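Local coordinates for protein probable TonB-dependent receptor (Pseudomonas aeruginosa, PDB 4K3F) that probably serves as a membrane-attached periplasmic methionine-binding protein of the NlpA lipoprotein family, delivering the amino acid for uptake, at residues H81-G86 against N171-L176; T103-N108 against R151-A156. All coordinates share one frame; numbering follows the deposited sequence.

Contact 1 (H81-G86 against N171-L176); sequences HIEPLG and NTNYAL. With MSE (selenomethionine), chain B.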
loop_
_atom_site.group_PDB
_atom_site.type_symbol
_atom_site.label_atom_id
_atom_site.label_comp_id
_atom_site.label_asym_id
_atom_site.label_seq_id
_atom_site.Cartn_x
_atom_site.Cartn_y
_atom_site.Cartn_z
ATOM N N HIS A 81 -4.383 6.440 -5.730
ATOM C CA HIS A 81 -4.687 6.852 -4.379
ATOM C C HIS A 81 -3.511 6.650 -3.460
ATOM O O HIS A 81 -2.543 5.965 -3.815
ATOM C CB HIS A 81 -5.899 6.085 -3.818
ATOM C CG HIS A 81 -5.627 4.642 -3.543
ATOM N ND1 HIS A 81 -5.922 3.623 -4.418
ATOM C CD2 HIS A 81 -5.071 4.045 -2.462
ATOM C CE1 HIS A 81 -5.563 2.469 -3.890
ATOM N NE2 HIS A 81 -5.039 2.701 -2.703
ATOM N N ILE A 82 -3.607 7.262 -2.290
ATOM C CA ILE A 82 -2.590 7.088 -1.245
ATOM C C ILE A 82 -3.293 6.483 -0.051
ATOM O O ILE A 82 -4.475 6.789 0.206
ATOM C CB ILE A 82 -1.921 8.444 -0.838
ATOM C CG1 ILE A 82 -1.377 9.170 -2.069
ATOM C CG2 ILE A 82 -0.776 8.234 0.130
ATOM C CD1 ILE A 82 -2.108 10.465 -2.342
ATOM N N GLU A 83 -2.586 5.639 0.687
ATOM C CA GLU A 83 -3.101 4.996 1.916
ATOM C C GLU A 83 -2.176 5.352 3.056
ATOM O O GLU A 83 -1.278 4.590 3.370
ATOM C CB GLU A 83 -3.084 3.464 1.779
ATOM C CG GLU A 83 -4.011 2.922 0.742
ATOM C CD GLU A 83 -3.851 1.422 0.478
ATOM O OE1 GLU A 83 -3.242 0.650 1.290
ATOM O OE2 GLU A 83 -4.329 1.028 -0.571
ATOM N N PRO A 84 -2.370 6.520 3.682
ATOM C CA PRO A 84 -1.427 6.895 4.741
ATOM C C PRO A 84 -1.269 5.802 5.798
ATOM O O PRO A 84 -2.258 5.298 6.352
ATOM C CB PRO A 84 -2.030 8.169 5.302
ATOM C CG PRO A 84 -2.703 8.765 4.114
ATOM C CD PRO A 84 -3.315 7.580 3.378
ATOM N N LEU A 85 -0.031 5.414 6.042
ATOM C CA LEU A 85 0.259 4.277 6.932
ATOM C C LEU A 85 0.155 4.716 8.384
ATOM O O LEU A 85 0.740 5.748 8.773
ATOM C CB LEU A 85 1.655 3.768 6.640
ATOM C CG LEU A 85 1.908 2.451 7.380
ATOM C CD1 LEU A 85 2.342 1.405 6.405
ATOM C CD2 LEU A 85 2.914 2.749 8.433
ATOM N N GLY A 86 -0.556 3.913 9.179
ATOM C CA GLY A 86 -0.716 4.140 10.580
ATOM C C GLY A 86 0.018 3.157 11.481
ATOM O O GLY A 86 0.333 2.012 11.093
ATOM N N ASN A 171 0.131 -1.663 6.896
ATOM C CA ASN A 171 -0.329 -1.131 5.622
ATOM C C ASN A 171 -1.838 -1.011 5.653
ATOM O O ASN A 171 -2.572 -1.925 6.104
ATOM C CB ASN A 171 0.082 -2.017 4.453
ATOM C CG ASN A 171 1.580 -2.054 4.261
ATOM O OD1 ASN A 171 2.293 -2.895 4.862
ATOM N ND2 ASN A 171 2.084 -1.130 3.478
ATOM N N THR A 172 -2.325 0.096 5.119
ATOM C CA THR A 172 -3.764 0.414 5.269
ATOM C C THR A 172 -4.694 -0.627 4.609
ATOM O O THR A 172 -5.778 -0.944 5.121
ATOM C CB THR A 172 -4.005 1.834 4.742
ATOM O OG1 THR A 172 -3.315 2.725 5.614
ATOM C CG2 THR A 172 -5.484 2.170 4.692
ATOM N N ASN A 173 -4.312 -1.173 3.444
ATOM C CA ASN A 173 -5.135 -2.196 2.819
ATOM C C ASN A 173 -5.414 -3.359 3.754
ATOM O O ASN A 173 -6.566 -3.792 3.876
ATOM C CB ASN A 173 -4.571 -2.691 1.489
ATOM C CG ASN A 173 -3.329 -3.535 1.644
ATOM O OD1 ASN A 173 -2.245 -3.042 1.953
ATOM N ND2 ASN A 173 -3.486 -4.827 1.447
ATOM N N TYR A 174 -4.381 -3.767 4.502
ATOM C CA TYR A 174 -4.519 -4.811 5.476
ATOM C C TYR A 174 -5.233 -4.326 6.754
ATOM O O TYR A 174 -6.043 -5.049 7.305
ATOM C CB TYR A 174 -3.181 -5.454 5.821
ATOM C CG TYR A 174 -2.590 -6.258 4.684
ATOM C CD1 TYR A 174 -3.337 -7.232 4.027
ATOM C CD2 TYR A 174 -1.303 -6.045 4.266
ATOM C CE1 TYR A 174 -2.831 -7.972 2.989
ATOM C CE2 TYR A 174 -0.748 -6.783 3.239
ATOM C CZ TYR A 174 -1.507 -7.720 2.558
ATOM O OH TYR A 174 -0.940 -8.466 1.555
ATOM N N ALA A 175 -4.946 -3.108 7.197
ATOM C CA ALA A 175 -5.644 -2.544 8.338
ATOM C C ALA A 175 -7.176 -2.476 8.142
ATOM O O ALA A 175 -7.925 -2.849 9.029
ATOM C CB ALA A 175 -5.083 -1.185 8.651
ATOM N N LEU A 176 -7.607 -2.005 6.971
ATOM C CA LEU A 176 -9.017 -1.866 6.639
ATOM C C LEU A 176 -9.654 -3.245 6.575
ATOM O O LEU A 176 -10.754 -3.412 7.019
ATOM C CB LEU A 176 -9.178 -1.140 5.312
ATOM C CG LEU A 176 -8.833 0.349 5.275
ATOM C CD1 LEU A 176 -8.906 0.892 3.857
ATOM C CD2 LEU A 176 -9.745 1.130 6.203
HETATM N N MSE B 300 -1.735 -0.620 -0.423
HETATM C CA MSE B 300 -0.381 -0.745 0.190
HETATM C C MSE B 300 -0.012 0.634 0.725
HETATM O O MSE B 300 -0.234 1.636 0.037
HETATM O OXT MSE B 300 0.522 0.748 1.834
HETATM C CB MSE B 300 0.666 -1.237 -0.824
HETATM C CG MSE B 300 2.035 -1.399 -0.209
HETATM SE SE MSE B 300 3.354 -1.853 -1.593
HETATM C CE MSE B 300 2.761 -3.588 -2.044
HETATM O O HOH W 1 -0.435 1.983 4.060
HETATM O O HOH W 2 -2.540 2.009 8.194
#
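Glu83 and Thr172 meet carbon to carbon, CB of Glu83 lying 3.5 Å from CB of Thr172 where the chain leaving strand 75-82 passes the first turn of helix 172-177. Beyond CG the glutamate runs extended (chi2 172°), which carries its carboxylate past Thr172 to the ammonium group of the bound selenomethionine: Glu83 OE1 accepts from the ligand N at 2.6 Å. The same oxygen takes a weak, bent bond from the helix N-H of Asn173, 3.0 Å from N to OE1. Its twin OE2 is held through its anti lone pair by His81 NE2 at 2.8 Å, with the oxygen almost in the imidazole plane, so the carboxylate is gripped at both oxygens. Thr172 OG1 lies 2.9 Å from Pro84 O, and water 2 links that hydroxyl to Gly86 N. Leu85, with CG anti to the backbone N (chi1 -171°), places CD1 3.8 Å from Asn171 CA, while Asn171 ND2 gives the ligand OXT a nearly straight bond (2.9 Å, 169°). Water 1 joins Glu83 O, Thr172 N and OXT. Asn173 OD1, bonded more firmly to Tyr40, is only a weak partner of the ligand N; Arg115 and Asn198 also bond the ligand. The site lies where the chain passes from the six-stranded to the five-stranded sheet, as in periplasmic binding proteins. Within this contact, a buried carboxylate meets the ligand's amino group, and the Asn171 amide and an ordered water meet OXT. His81 would be expected to favour the charged form of Glu83, and the ligand ammonium to balance it.

Contact 2 (T103-N108 against R151-A156); sequences TVVIPN and RELEAA. With SO4 (sulfate ion), chain E; SO4 (sulfate ion), chain D.
Strands 103-107 and 151-153 pair in parallel, Val105 bridging Arg151 and Ile106 bridging Glu152, through backbone bonds from Arg151 N to Val104 O (2.8 Å), from Ile106 N to Arg151 O (2.7 Å) and from Leu153 N to Ile106 O. A weak bond from Asn108 N to Leu153 O continues the ladder past the strand end. On one face of the sheet Val105 sets CG2 against Arg151 CB at 3.9 Å and reaches Leu153 CD1; helix 158-161 packs on Val105 and Leu153 here. On the other face Ile106 and Glu152 lie side by side, CG1 of Ile106 3.9 Å from CG of Glu152 in the conformer given, with helix 110-122 touching Ile106. In one of its two conformers Arg151 bends at chi2 (-63°) and runs back past Thr103 CG2; there one sulfate ion, probably from the crystallisation liquor, bonds NH1 and a second bonds NH2. Asn108, with CG between the backbone N and the carbonyl carbon (chi1 67°), lies against the Leu153-Glu154 peptide, OD1 3.4 Å from Glu154 CA, and water 4 joins OD1 to Ala155 N. This is the outer strand pair of a mixed sheet in a periplasmic-binding-protein fold. Backbone bonds and aliphatic groups hold the strands together, whereas the charged ends of Arg151 and Glu152 lie at the exposed margin, where in this crystal sulfate and water meet them.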
loop_
_atom_site.group_PDB
_atom_site.type_symbol
_atom_site.label_atom_id
_atom_site.label_comp_id
_atom_site.label_asym_id
_atom_site.label_seq_id
_atom_site.Cartn_x
_atom_site.Cartn_y
_atom_site.Cartn_z
ATOM N N THR A 103 7.950 -3.578 22.001
ATOM C CA THR A 103 7.995 -4.299 20.770
ATOM C C THR A 103 7.146 -3.582 19.746
ATOM O O THR A 103 5.940 -3.389 19.934
ATOM C CB THR A 103 7.550 -5.769 20.936
ATOM O OG1 THR A 103 6.263 -5.838 21.585
ATOM C CG2 THR A 103 8.582 -6.532 21.756
ATOM N N VAL A 104 7.789 -3.223 18.647
ATOM C CA VAL A 104 7.133 -2.506 17.537
ATOM C C VAL A 104 7.403 -3.278 16.254
ATOM O O VAL A 104 8.554 -3.376 15.806
ATOM C CB VAL A 104 7.684 -1.077 17.447
ATOM C CG1 VAL A 104 7.054 -0.302 16.322
ATOM C CG2 VAL A 104 7.437 -0.350 18.765
ATOM N N VAL A 105 6.349 -3.818 15.652
ATOM C CA VAL A 105 6.512 -4.636 14.460
ATOM C C VAL A 105 6.221 -3.793 13.209
ATOM O O VAL A 105 5.310 -2.961 13.199
ATOM C CB VAL A 105 5.691 -5.946 14.515
ATOM C CG1 VAL A 105 4.191 -5.675 14.550
ATOM C CG2 VAL A 105 6.079 -6.870 13.386
ATOM N N ILE A 106 7.042 -4.005 12.194
ATOM C CA ILE A 106 6.907 -3.303 10.917
ATOM C C ILE A 106 7.026 -4.334 9.789
ATOM O O ILE A 106 7.462 -5.452 10.009
ATOM C CB ILE A 106 8.013 -2.212 10.795
ATOM C CG1 ILE A 106 9.390 -2.830 10.600
ATOM C CG2 ILE A 106 7.958 -1.259 12.000
ATOM C CD1 ILE A 106 10.527 -1.837 10.421
ATOM N N PRO A 107 6.641 -3.961 8.581
ATOM C CA PRO A 107 6.832 -4.905 7.480
ATOM C C PRO A 107 8.291 -5.246 7.195
ATOM O O PRO A 107 9.171 -4.435 7.398
ATOM C CB PRO A 107 6.207 -4.175 6.273
ATOM C CG PRO A 107 5.223 -3.219 6.884
ATOM C CD PRO A 107 5.870 -2.761 8.173
ATOM N N ASN A 108 8.516 -6.445 6.721
ATOM C CA ASN A 108 9.896 -6.936 6.496
ATOM C C ASN A 108 10.377 -6.795 5.050
ATOM O O ASN A 108 11.484 -7.212 4.727
ATOM C CB ASN A 108 10.086 -8.371 6.995
ATOM C CG ASN A 108 9.290 -9.404 6.213
ATOM O OD1 ASN A 108 8.559 -9.103 5.274
ATOM N ND2 ASN A 108 9.524 -10.656 6.537
ATOM N N ARG A 151 10.646 -5.145 15.331
ATOM C CA ARG A 151 10.381 -6.468 14.824
ATOM C C ARG A 151 9.910 -6.342 13.398
ATOM O O ARG A 151 9.194 -5.397 13.087
ATOM C CB ARG A 151 9.269 -7.160 15.614
ATOM C CG ARG A 151 9.447 -7.193 17.122
ATOM C CD ARG A 151 10.670 -7.978 17.498
ATOM N NE ARG A 151 10.608 -8.485 18.879
ATOM C CZ ARG A 151 11.653 -8.591 19.697
ATOM N NH1 ARG A 151 12.870 -8.192 19.318
ATOM N NH2 ARG A 151 11.465 -9.099 20.924
ATOM N N GLU A 152 10.293 -7.309 12.548
ATOM C CA GLU A 152 9.972 -7.247 11.130
ATOM C C GLU A 152 9.311 -8.563 10.706
ATOM O O GLU A 152 9.884 -9.607 10.864
ATOM C CB GLU A 152 11.239 -6.991 10.294
ATOM C CG GLU A 152 12.026 -5.751 10.734
ATOM C CD GLU A 152 13.400 -5.637 10.077
ATOM O OE1 GLU A 152 13.479 -5.576 8.842
ATOM O OE2 GLU A 152 14.408 -5.619 10.790
ATOM N N LEU A 153 8.097 -8.463 10.191
ATOM C CA LEU A 153 7.317 -9.613 9.724
ATOM C C LEU A 153 6.580 -9.280 8.440
ATOM O O LEU A 153 6.460 -8.126 8.040
ATOM C CB LEU A 153 6.329 -10.093 10.766
ATOM C CG LEU A 153 6.951 -10.666 12.057
ATOM C CD1 LEU A 153 5.860 -10.886 13.078
ATOM C CD2 LEU A 153 7.699 -11.960 11.834
ATOM N N GLU A 154 6.128 -10.316 7.744
ATOM C CA GLU A 154 5.508 -10.076 6.437
ATOM C C GLU A 154 4.251 -9.208 6.616
ATOM O O GLU A 154 3.444 -9.411 7.522
ATOM C CB GLU A 154 5.181 -11.391 5.741
ATOM C CG GLU A 154 5.039 -11.264 4.211
ATOM C CD GLU A 154 3.689 -10.716 3.743
ATOM O OE1 GLU A 154 2.674 -10.982 4.402
ATOM O OE2 GLU A 154 3.637 -10.027 2.690
ATOM N N ALA A 155 4.081 -8.250 5.705
ATOM C CA ALA A 155 3.007 -7.229 5.825
ATOM C C ALA A 155 1.610 -7.752 6.136
ATOM O O ALA A 155 0.925 -7.174 6.940
ATOM C CB ALA A 155 2.933 -6.375 4.585
ATOM N N ALA A 156 1.191 -8.807 5.451
ATOM C CA ALA A 156 -0.158 -9.318 5.599
ATOM C C ALA A 156 -0.415 -9.940 6.969
ATOM O O ALA A 156 -1.568 -10.051 7.384
ATOM C CB ALA A 156 -0.439 -10.362 4.526
HETATM S S SO4 E . 15.725 -8.431 21.889
HETATM O O1 SO4 E . 16.673 -9.553 21.709
HETATM O O2 SO4 E . 15.422 -7.809 20.579
HETATM O O3 SO4 E . 14.463 -8.938 22.494
HETATM O O4 SO4 E . 16.372 -7.423 22.764
HETATM S S SO4 D . 7.839 -11.074 22.396
HETATM O O1 SO4 D . 9.272 -10.998 22.202
HETATM O O2 SO4 D . 7.234 -10.501 21.156
HETATM O O3 SO4 D . 7.360 -12.444 22.678
HETATM O O4 SO4 D . 7.539 -10.178 23.536
HETATM O O HOH W 3 11.879 -4.112 6.957
HETATM O O HOH W 4 6.461 -7.424 4.085
HETATM O O HOH W 5 14.090 -6.168 5.860
#

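How the contacts relate
From the N terminus, the chain leaves strand 75-82 of the six-stranded sheet through 81-86 and enters the five-stranded sheet with strand 86-88. It then runs along 103-108, passes helix 110-122 and returns beside that strand at 151-156, closing the loop of contact 2. After helix 158-161 and strand 167-170 it reaches 171-176, closing contact 1 around the whole of contact 2, which is therefore nested. The centres are 15 Å apart, yet the two touch: Asn171 packs on Pro107 and Ala155, and Tyr174 on Ala156. Contact 1 ties the linker between the sheets to helix 172-177 at the ligand; contact 2 builds the edge of the second sheet.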